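Local coordinates for PpBBE-like 1 D396N (Physcomitrella patens subsp. patens, PDB 6EO5), which is a flavin-dependent oxidase of the berberine bridge enzyme family that oxidises cellobiose, here in the form of an engineered variant, at residues T167-E172 with T212-D217; K226-D231 with S262-L267; K232-K237 with S288-P293. All blocks are in the same frame, centred on the assembly; numbering follows the deposited sequence.

Contact 1 (T167-E172 with T212-D217)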
loop_
_atom_site.group_PDB
_atom_site.type_symbol
_atom_site.label_atom_id
_atom_site.label_comp_id
_atom_site.label_asym_id
_atom_site.label_seq_id
_atom_site.Cartn_x
_atom_site.Cartn_y
_atom_site.Cartn_z
ATOM N N THR A 167 4.561 -1.589 -7.830
ATOM C CA THR A 167 4.571 -0.558 -8.859
ATOM C C THR A 167 5.713 -0.788 -9.842
ATOM O O THR A 167 5.562 -0.527 -11.037
ATOM C CB THR A 167 4.626 0.845 -8.206
ATOM O OG1 THR A 167 3.873 1.781 -8.989
ATOM C CG2 THR A 167 6.058 1.369 -8.031
ATOM N N ASP A 168 6.831 -1.348 -9.377
ATOM C CA ASP A 168 7.956 -1.651 -10.250
ATOM C C ASP A 168 7.644 -2.747 -11.258
ATOM O O ASP A 168 8.438 -2.964 -12.184
ATOM C CB ASP A 168 9.164 -2.086 -9.418
ATOM C CG ASP A 168 9.855 -0.932 -8.719
ATOM O OD1 ASP A 168 9.880 0.179 -9.290
ATOM O OD2 ASP A 168 10.392 -1.153 -7.605
ATOM N N ASN A 169 6.542 -3.473 -11.080
ATOM C CA ASN A 169 6.201 -4.598 -11.937
ATOM C C ASN A 169 4.980 -4.313 -12.798
ATOM O O ASN A 169 4.499 -5.210 -13.501
ATOM C CB ASN A 169 5.980 -5.855 -11.094
ATOM C CG ASN A 169 7.272 -6.424 -10.558
ATOM O OD1 ASN A 169 7.966 -7.147 -11.260
ATOM N ND2 ASN A 169 7.608 -6.093 -9.310
ATOM N N ILE A 170 4.450 -3.094 -12.727
ATOM C CA ILE A 170 3.450 -2.653 -13.686
ATOM C C ILE A 170 4.131 -2.523 -15.043
ATOM O O ILE A 170 5.036 -1.701 -15.225
ATOM C CB ILE A 170 2.809 -1.331 -13.246
ATOM C CG1 ILE A 170 2.032 -1.509 -11.936
ATOM C CG2 ILE A 170 1.933 -0.776 -14.356
ATOM C CD1 ILE A 170 1.451 -0.206 -11.363
ATOM N N LEU A 171 3.725 -3.365 -15.991
ATOM C CA LEU A 171 4.217 -3.281 -17.357
ATOM C C LEU A 171 3.323 -2.418 -18.232
ATOM O O LEU A 171 3.796 -1.885 -19.249
ATOM C CB LEU A 171 4.328 -4.683 -17.970
ATOM C CG LEU A 171 5.491 -5.599 -17.593
ATOM C CD1 LEU A 171 5.180 -7.002 -18.017
ATOM C CD2 LEU A 171 6.765 -5.137 -18.271
ATOM N N GLU A 172 2.059 -2.251 -17.837
ATOM C CA GLU A 172 1.073 -1.524 -18.614
ATOM C C GLU A 172 -0.205 -1.391 -17.796
ATOM O O GLU A 172 -0.549 -2.286 -17.022
ATOM C CB GLU A 172 0.786 -2.244 -19.934
ATOM C CG GLU A 172 -0.185 -1.527 -20.845
ATOM C CD GLU A 172 -0.722 -2.412 -21.957
ATOM O OE1 GLU A 172 -0.003 -2.605 -22.964
ATOM O OE2 GLU A 172 -1.867 -2.917 -21.815
ATOM N N THR A 212 -1.311 -4.920 -16.217
ATOM C CA THR A 212 -0.494 -6.028 -16.697
ATOM C C THR A 212 0.796 -6.044 -15.893
ATOM O O THR A 212 1.569 -5.079 -15.947
ATOM C CB THR A 212 -0.182 -5.917 -18.189
ATOM O OG1 THR A 212 -1.406 -5.901 -18.929
ATOM C CG2 THR A 212 0.632 -7.109 -18.627
ATOM N N PHE A 213 1.028 -7.142 -15.168
ATOM C CA PHE A 213 2.140 -7.280 -14.236
ATOM C C PHE A 213 3.198 -8.235 -14.763
ATOM O O PHE A 213 2.878 -9.262 -15.364
ATOM C CB PHE A 213 1.665 -7.790 -12.873
ATOM C CG PHE A 213 0.910 -6.776 -12.079
ATOM C CD1 PHE A 213 1.574 -5.696 -11.509
ATOM C CD2 PHE A 213 -0.459 -6.896 -11.893
ATOM C CE1 PHE A 213 0.896 -4.757 -10.767
ATOM C CE2 PHE A 213 -1.150 -5.959 -11.149
ATOM C CZ PHE A 213 -0.471 -4.884 -10.583
ATOM N N ARG A 214 4.460 -7.879 -14.535
ATOM C CA ARG A 214 5.541 -8.854 -14.555
ATOM C C ARG A 214 5.386 -9.765 -13.342
ATOM O O ARG A 214 5.152 -9.283 -12.229
ATOM C CB ARG A 214 6.895 -8.144 -14.526
ATOM C CG ARG A 214 8.086 -9.064 -14.385
ATOM C CD ARG A 214 8.350 -9.796 -15.705
ATOM N NE ARG A 214 8.690 -8.856 -16.780
ATOM C CZ ARG A 214 8.411 -9.050 -18.067
ATOM N NH1 ARG A 214 7.763 -10.148 -18.442
ATOM N NH2 ARG A 214 8.762 -8.141 -18.974
ATOM N N VAL A 215 5.469 -11.079 -13.553
ATOM C CA VAL A 215 5.300 -12.044 -12.470
ATOM C C VAL A 215 6.614 -12.791 -12.265
ATOM O O VAL A 215 7.521 -12.734 -13.094
ATOM C CB VAL A 215 4.128 -13.014 -12.714
ATOM C CG1 VAL A 215 2.818 -12.233 -12.823
ATOM C CG2 VAL A 215 4.368 -13.879 -13.950
ATOM N N HIS A 216 6.719 -13.477 -11.120
ATOM C CA HIS A 216 7.968 -14.098 -10.684
ATOM C C HIS A 216 7.740 -15.509 -10.152
ATOM O O HIS A 216 6.784 -15.757 -9.410
ATOM C CB HIS A 216 8.660 -13.255 -9.611
ATOM C CG HIS A 216 8.862 -11.831 -10.020
ATOM N ND1 HIS A 216 10.042 -11.370 -10.561
ATOM C CD2 HIS A 216 8.019 -10.768 -9.995
ATOM C CE1 HIS A 216 9.924 -10.084 -10.836
ATOM N NE2 HIS A 216 8.706 -9.695 -10.505
ATOM N N ASP A 217 8.649 -16.421 -10.526
ATOM C CA ASP A 217 8.558 -17.814 -10.114
ATOM C C ASP A 217 8.839 -17.963 -8.623
ATOM O O ASP A 217 9.896 -17.548 -8.134
ATOM C CB ASP A 217 9.542 -18.666 -10.916
ATOM C CG ASP A 217 9.583 -20.116 -10.440
ATOM O OD1 ASP A 217 8.514 -20.786 -10.390
ATOM O OD2 ASP A 217 10.686 -20.578 -10.093
HETATM O O HOH W 1 -3.327 -3.946 -19.231
#

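Contact 2 (K226-D231 with S262-L267)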
loop_
_atom_site.group_PDB
_atom_site.type_symbol
_atom_site.label_atom_id
_atom_site.label_comp_id
_atom_site.label_asym_id
_atom_site.label_seq_id
_atom_site.Cartn_x
_atom_site.Cartn_y
_atom_site.Cartn_z
ATOM N N LYS A 226 10.340 -15.466 12.496
ATOM C CA LYS A 226 9.858 -14.388 13.343
ATOM C C LYS A 226 10.460 -14.566 14.728
ATOM O O LYS A 226 10.351 -15.643 15.327
ATOM C CB LYS A 226 8.331 -14.369 13.393
ATOM C CG LYS A 226 7.728 -13.253 14.234
ATOM C CD LYS A 226 6.282 -12.998 13.824
ATOM C CE LYS A 226 5.588 -12.027 14.769
ATOM N NZ LYS A 226 4.252 -11.621 14.252
ATOM N N TYR A 227 11.126 -13.522 15.215
ATOM C CA TYR A 227 11.732 -13.508 16.541
ATOM C C TYR A 227 11.049 -12.408 17.336
ATOM O O TYR A 227 11.064 -11.243 16.924
ATOM C CB TYR A 227 13.246 -13.285 16.461
ATOM C CG TYR A 227 13.922 -14.196 15.460
ATOM C CD1 TYR A 227 14.048 -15.562 15.704
ATOM C CD2 TYR A 227 14.409 -13.702 14.258
ATOM C CE1 TYR A 227 14.648 -16.402 14.786
ATOM C CE2 TYR A 227 15.016 -14.541 13.332
ATOM C CZ TYR A 227 15.132 -15.893 13.606
ATOM O OH TYR A 227 15.735 -16.733 12.697
ATOM N N ARG A 228 10.470 -12.777 18.478
ATOM C CA ARG A 228 9.517 -11.947 19.198
ATOM C C ARG A 228 9.942 -11.796 20.656
ATOM O O ARG A 228 10.508 -12.723 21.242
ATOM C CB ARG A 228 8.120 -12.583 19.082
ATOM C CG ARG A 228 7.016 -11.793 19.682
ATOM C CD ARG A 228 5.664 -12.272 19.171
ATOM N NE ARG A 228 4.594 -11.512 19.827
ATOM C CZ ARG A 228 3.327 -11.487 19.423
ATOM N NH1 ARG A 228 2.952 -12.176 18.342
ATOM N NH2 ARG A 228 2.439 -10.762 20.100
ATOM N N TRP A 229 9.686 -10.618 21.233
ATOM C CA TRP A 229 9.959 -10.328 22.641
ATOM C C TRP A 229 8.794 -9.555 23.243
ATOM O O TRP A 229 8.007 -8.923 22.536
ATOM C CB TRP A 229 11.206 -9.467 22.863
ATOM C CG TRP A 229 12.530 -10.056 22.557
ATOM C CD1 TRP A 229 13.430 -10.567 23.456
ATOM C CD2 TRP A 229 13.161 -10.127 21.273
ATOM N NE1 TRP A 229 14.566 -10.974 22.804
ATOM C CE2 TRP A 229 14.429 -10.717 21.465
ATOM C CE3 TRP A 229 12.772 -9.766 19.980
ATOM C CZ2 TRP A 229 15.310 -10.946 20.414
ATOM C CZ3 TRP A 229 13.645 -10.000 18.938
ATOM C CH2 TRP A 229 14.901 -10.588 19.160
ATOM N N ASN A 230 8.722 -9.573 24.575
ATOM C CA ASN A 230 7.704 -8.833 25.309
ATOM C C ASN A 230 8.380 -8.303 26.568
ATOM O O ASN A 230 8.295 -8.891 27.646
ATOM C CB ASN A 230 6.489 -9.685 25.636
ATOM C CG ASN A 230 5.359 -8.866 26.257
ATOM O OD1 ASN A 230 5.359 -7.628 26.206
ATOM N ND2 ASN A 230 4.390 -9.554 26.843
ATOM N N ASP A 231 9.052 -7.168 26.414
ATOM C CA ASP A 231 9.897 -6.605 27.452
ATOM C C ASP A 231 10.240 -5.174 27.059
ATOM O O ASP A 231 10.982 -4.954 26.097
ATOM C CB ASP A 231 11.158 -7.453 27.618
ATOM C CG ASP A 231 11.990 -7.056 28.828
ATOM O OD1 ASP A 231 11.792 -5.955 29.392
ATOM O OD2 ASP A 231 12.872 -7.862 29.207
ATOM N N SER A 262 3.178 -1.405 24.530
ATOM C CA SER A 262 3.055 -2.432 25.557
ATOM C C SER A 262 4.355 -3.187 25.799
ATOM O O SER A 262 4.420 -3.985 26.735
ATOM C CB SER A 262 1.957 -3.428 25.183
ATOM O OG SER A 262 2.414 -4.364 24.221
ATOM N N GLY A 263 5.375 -2.972 24.978
ATOM C CA GLY A 263 6.658 -3.623 25.138
ATOM C C GLY A 263 6.950 -4.719 24.130
ATOM O O GLY A 263 8.085 -5.212 24.099
ATOM N N VAL A 264 5.975 -5.127 23.317
ATOM C CA VAL A 264 6.226 -6.139 22.298
ATOM C C VAL A 264 7.163 -5.578 21.236
ATOM O O VAL A 264 7.080 -4.397 20.869
ATOM C CB VAL A 264 4.899 -6.607 21.679
ATOM C CG1 VAL A 264 5.144 -7.624 20.573
ATOM C CG2 VAL A 264 3.998 -7.185 22.752
ATOM N N SER A 265 8.076 -6.420 20.750
ATOM C CA SER A 265 8.867 -6.109 19.564
ATOM C C SER A 265 9.223 -7.406 18.849
ATOM O O SER A 265 9.362 -8.459 19.480
ATOM C CB SER A 265 10.145 -5.327 19.905
ATOM O OG SER A 265 11.031 -6.113 20.679
ATOM N N TRP A 266 9.372 -7.329 17.525
ATOM C CA TRP A 266 9.755 -8.530 16.792
ATOM C C TRP A 266 10.426 -8.170 15.476
ATOM O O TRP A 266 10.310 -7.049 14.976
ATOM C CB TRP A 266 8.555 -9.461 16.544
ATOM C CG TRP A 266 7.490 -8.997 15.556
ATOM C CD1 TRP A 266 7.640 -8.768 14.208
ATOM C CD2 TRP A 266 6.094 -8.785 15.840
ATOM N NE1 TRP A 266 6.432 -8.400 13.652
ATOM C CE2 TRP A 266 5.470 -8.410 14.631
ATOM C CE3 TRP A 266 5.312 -8.883 17.002
ATOM C CZ2 TRP A 266 4.109 -8.122 14.558
ATOM C CZ3 TRP A 266 3.960 -8.601 16.920
ATOM C CH2 TRP A 266 3.376 -8.224 15.711
ATOM N N LEU A 267 11.155 -9.143 14.938
ATOM C CA LEU A 267 11.628 -9.116 13.564
ATOM C C LEU A 267 10.922 -10.245 12.838
ATOM O O LEU A 267 10.969 -11.390 13.290
ATOM C CB LEU A 267 13.144 -9.289 13.480
ATOM C CG LEU A 267 13.700 -9.398 12.063
ATOM C CD1 LEU A 267 13.396 -8.136 11.271
ATOM C CD2 LEU A 267 15.189 -9.674 12.083
HETATM O O HOH W 2 10.412 -5.933 23.485
#

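Contact 3 (K232-K237 with S288-P293)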
loop_
_atom_site.group_PDB
_atom_site.type_symbol
_atom_site.label_atom_id
_atom_site.label_comp_id
_atom_site.label_asym_id
_atom_site.label_seq_id
_atom_site.Cartn_x
_atom_site.Cartn_y
_atom_site.Cartn_z
ATOM N N LYS A 232 9.688 -4.193 27.777
ATOM C CA LYS A 232 9.978 -2.796 27.472
ATOM C C LYS A 232 11.469 -2.489 27.526
ATOM O O LYS A 232 11.908 -1.510 26.913
ATOM C CB LYS A 232 9.229 -1.884 28.445
ATOM C CG LYS A 232 7.975 -1.240 27.874
ATOM C CD LYS A 232 6.889 -1.123 28.944
ATOM C CE LYS A 232 5.849 -0.072 28.570
ATOM N NZ LYS A 232 4.649 -0.113 29.462
ATOM N N ALA A 233 12.262 -3.312 28.222
ATOM C CA ALA A 233 13.655 -2.976 28.483
ATOM C C ALA A 233 14.587 -3.337 27.332
ATOM O O ALA A 233 15.674 -2.759 27.231
ATOM C CB ALA A 233 14.124 -3.663 29.763
ATOM N N VAL A 234 14.197 -4.255 26.453
ATOM C CA VAL A 234 15.085 -4.691 25.383
ATOM C C VAL A 234 14.759 -4.014 24.053
ATOM O O VAL A 234 15.265 -4.444 23.006
ATOM C CB VAL A 234 15.074 -6.226 25.238
ATOM C CG1 VAL A 234 15.438 -6.881 26.561
ATOM C CG2 VAL A 234 13.720 -6.742 24.744
ATOM N N LEU A 235 13.932 -2.964 24.067
ATOM C CA LEU A 235 13.516 -2.317 22.821
ATOM C C LEU A 235 14.684 -1.617 22.126
ATOM O O LEU A 235 14.848 -1.726 20.906
ATOM C CB LEU A 235 12.388 -1.319 23.094
ATOM C CG LEU A 235 11.052 -1.917 23.509
ATOM C CD1 LEU A 235 10.088 -0.818 23.920
ATOM C CD2 LEU A 235 10.479 -2.764 22.375
ATOM N N PHE A 236 15.490 -0.869 22.878
ATOM C CA PHE A 236 16.639 -0.210 22.274
ATOM C C PHE A 236 17.589 -1.235 21.676
ATOM O O PHE A 236 18.029 -1.105 20.524
ATOM C CB PHE A 236 17.373 0.644 23.305
ATOM C CG PHE A 236 18.584 1.327 22.751
ATOM C CD1 PHE A 236 19.816 0.683 22.728
ATOM C CD2 PHE A 236 18.490 2.603 22.221
ATOM C CE1 PHE A 236 20.925 1.300 22.190
ATOM C CE2 PHE A 236 19.604 3.229 21.683
ATOM C CZ PHE A 236 20.819 2.578 21.670
ATOM N N LYS A 237 17.925 -2.262 22.463
ATOM C CA LYS A 237 18.869 -3.273 22.012
ATOM C C LYS A 237 18.361 -3.967 20.756
ATOM O O LYS A 237 19.109 -4.139 19.783
ATOM C CB LYS A 237 19.116 -4.270 23.147
ATOM C CG LYS A 237 20.346 -5.152 22.977
ATOM C CD LYS A 237 20.480 -6.138 24.130
ATOM C CE LYS A 237 21.591 -7.145 23.860
ATOM N NZ LYS A 237 22.921 -6.480 23.775
ATOM N N SER A 288 23.127 -9.700 18.470
ATOM C CA SER A 288 23.092 -8.413 19.158
ATOM C C SER A 288 21.740 -8.056 19.750
ATOM O O SER A 288 21.671 -7.137 20.579
ATOM C CB SER A 288 23.534 -7.296 18.219
ATOM O OG SER A 288 24.937 -7.331 18.066
ATOM N N ALA A 289 20.669 -8.737 19.352
ATOM C CA ALA A 289 19.398 -8.554 20.034
ATOM C C ALA A 289 19.479 -9.140 21.438
ATOM O O ALA A 289 20.472 -9.757 21.831
ATOM C CB ALA A 289 18.253 -9.201 19.259
ATOM N N ALA A 290 18.418 -8.935 22.202
ATOM C CA ALA A 290 18.381 -9.444 23.550
ATOM C C ALA A 290 18.263 -10.969 23.532
ATOM O O ALA A 290 17.826 -11.569 22.541
ATOM C CB ALA A 290 17.219 -8.821 24.306
ATOM N N PRO A 291 18.673 -11.623 24.613
ATOM C CA PRO A 291 18.577 -13.081 24.669
ATOM C C PRO A 291 17.134 -13.555 24.687
ATOM O O PRO A 291 16.204 -12.809 24.998
ATOM C CB PRO A 291 19.290 -13.427 25.981
ATOM C CG PRO A 291 19.243 -12.152 26.778
ATOM C CD PRO A 291 19.394 -11.078 25.773
ATOM N N ASN A 292 16.965 -14.827 24.339
ATOM C CA ASN A 292 15.716 -15.565 24.511
ATOM C C ASN A 292 14.537 -15.071 23.686
ATOM O O ASN A 292 13.426 -14.988 24.221
ATOM C CB ASN A 292 15.290 -15.550 25.980
ATOM C CG ASN A 292 16.225 -16.333 26.850
ATOM O OD1 ASN A 292 16.688 -17.414 26.462
ATOM N ND2 ASN A 292 16.530 -15.792 28.035
ATOM N N PRO A 293 14.697 -14.779 22.403
ATOM C CA PRO A 293 13.517 -14.505 21.591
ATOM C C PRO A 293 12.659 -15.746 21.449
ATOM O O PRO A 293 13.155 -16.872 21.396
ATOM C CB PRO A 293 14.109 -14.093 20.243
ATOM C CG PRO A 293 15.364 -14.858 20.174
ATOM C CD PRO A 293 15.912 -14.765 21.572
#

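Contact 1 (T167-E172 with T212-D217)
Asn-169 and His-216 reach toward each other tip to tip where strand 170-176 begins to pair, antiparallel and through a classic beta bulge, with strand 207-217 in the FAD-binding part of this VAO-type enzyme. His-216 NE2 donates to Asn-169 OD1 at 2.8 Å in a bond of 163°. The oxygen lies in the imidazole plane; the donor stands above the amide carbonyl plane, and the two flat groups are turned 88° to each other. Asn-169 carries CG beside its backbone N (chi1 -73°), and its ND2 is bonded to the carbonyl oxygens of Phe-163 and Leu-165, so both ends of the amide are held and its rotation is fixed. The imidazole also stacks with Phe-163. An alanine here would probably leave His-216 NE2 and those two carbonyls without this mate, and the imidazole freer to turn.

Next along, Ile-170 and Phe-213 form a non-hydrogen-bonded pair, their side chains lying side by side with CG1 3.6 Å from CE1; Ala-151 of helix 147-153 packs on both. The bulge follows: Leu-171 N gives Thr-212 O a bond of 2.8 Å, while Glu-172 N reaches the same oxygen only weakly, at 3.4 Å. Leu-171 lays CD1 over the centre of one face of the Arg-214 guanidinium, whose chain bends at chi2 and chi3. Glu-172 OE1 is held by Asn-186 ND2, and a water donates to Glu-172 OE2 at 3.1 Å and lies 2.8 Å from Thr-212 OG1.

Contact 2 (K226-D231 with S262-L267)
Lys-226 lies across one face of the Trp-266 indole. Its NZ sits 3.5 Å from the centroid of the six-membered ring, 14° off the normal, a cation-pi contact, and its CE makes a CH-pi contact over the five-membered ring. Trp-266 holds CG between backbone N and carbonyl carbon (chi1 70°), and the lysine chain, extended beyond CG, reaches across the indole. Arg-228, directly across from Trp-266, runs alongside the indole in the same direction; Trp-266 CZ3 lies over the centre of the guanidinium, 3.9 Å from Arg-228 CZ, with the planes 47° apart. Val-264 CG2 touches Asn-230 OD1 on this same face.

These residues belong to neighbouring antiparallel strands, 222-230 and 264-271, of a seven-stranded sheet like that of the substrate domain in VAO-type oxidases. Tyr-227 and Leu-267 exchange backbone hydrogen bonds, as do Trp-229 and Ser-265. All four side chains lie on the other face, where Ser-265 O meets the indole edge of Trp-229, 3.7 Å from its CE3. At the strand end a water bridges Asp-231 O, Gly-263 O and Ser-265 OG.

Farther out, Tyr-258 on strand 253-259 stacks with Trp-266, Tyr-227 OH is hydrogen-bonded to Glu-297 OE2, Asn-238 ND2 bonds Ser-265 OG, and Phe-285 of helix 279-288 packs on Trp-229 and Leu-267.

Contact 3 (K232-K237 with S288-P293)
Val-234 and Ala-290 point their side chains at each other, and the methyl Ala-290 CB meets the valine at its branch point. Val-234 CB and CG1 both lie 3.5 Å from that methyl, while CG2 stands farther off at 4.1 Å. CG1 has this place because it sits beside the backbone N, anti to the carbonyl carbon (chi1 -56°).

Lys-237, one helical turn on, comes to the same loop with the flank of its chain. Its CG is anti to the backbone N (chi1 -164°) and the next two torsions are also extended, so the methylenes run past the backbone of residues 288-290. CE comes closest, 3.3 Å from Ser-288 O, with CG against the same oxygen and CD against Ala-290 CA. A bend at chi4 (64°) then places NZ 3.5 Å from Ser-288 O. The ammonium thus ends up beside a carbonyl oxygen at the C-terminal end of helix 279-288, where the helix dipole would probably suit a positive charge. No clear hydrogen bond crosses between the segments; methylenes lie against carbonyl oxygens. Just beyond, Asn-238 OD1 accepts one from Ala-290 N, tying the loop to the helix.

The packing joins the start of one helix to the loop leaving another. Val-234 holds the N-cap position of helix 235-246, which follows strand 222-230, and Ala-289 is the first residue to leave helix 279-288 on the way to strand 294-300. Those strands are neighbours in the sheet, and Val-234 and Ala-289 both rest on Trp-229 of the first, while Phe-236 packs on helix 345-355.

In the fold
Contacts 2 and 3 are close neighbours, with centres about 8 Å apart, and interleave along the chain: residues 226-231 run straight on into 232-237. Trp-229 links them, its NE1 lying 3.3 Å from Pro-291 O in a probable hydrogen bond, and Ser-265 CB packs on Leu-235 CD2 at 3.6 Å. Contact 1 stands apart, its centre about 34 Å from that of contact 2 and about 39 Å from that of contact 3, although strand 207-217 directly precedes strand 222-230. Contacts 1 and 2 belong to different sheets and neither touches the flavin: the side chain of Ile-170 is about 10 Å from the bound FAD and that of Trp-266 about 12 Å.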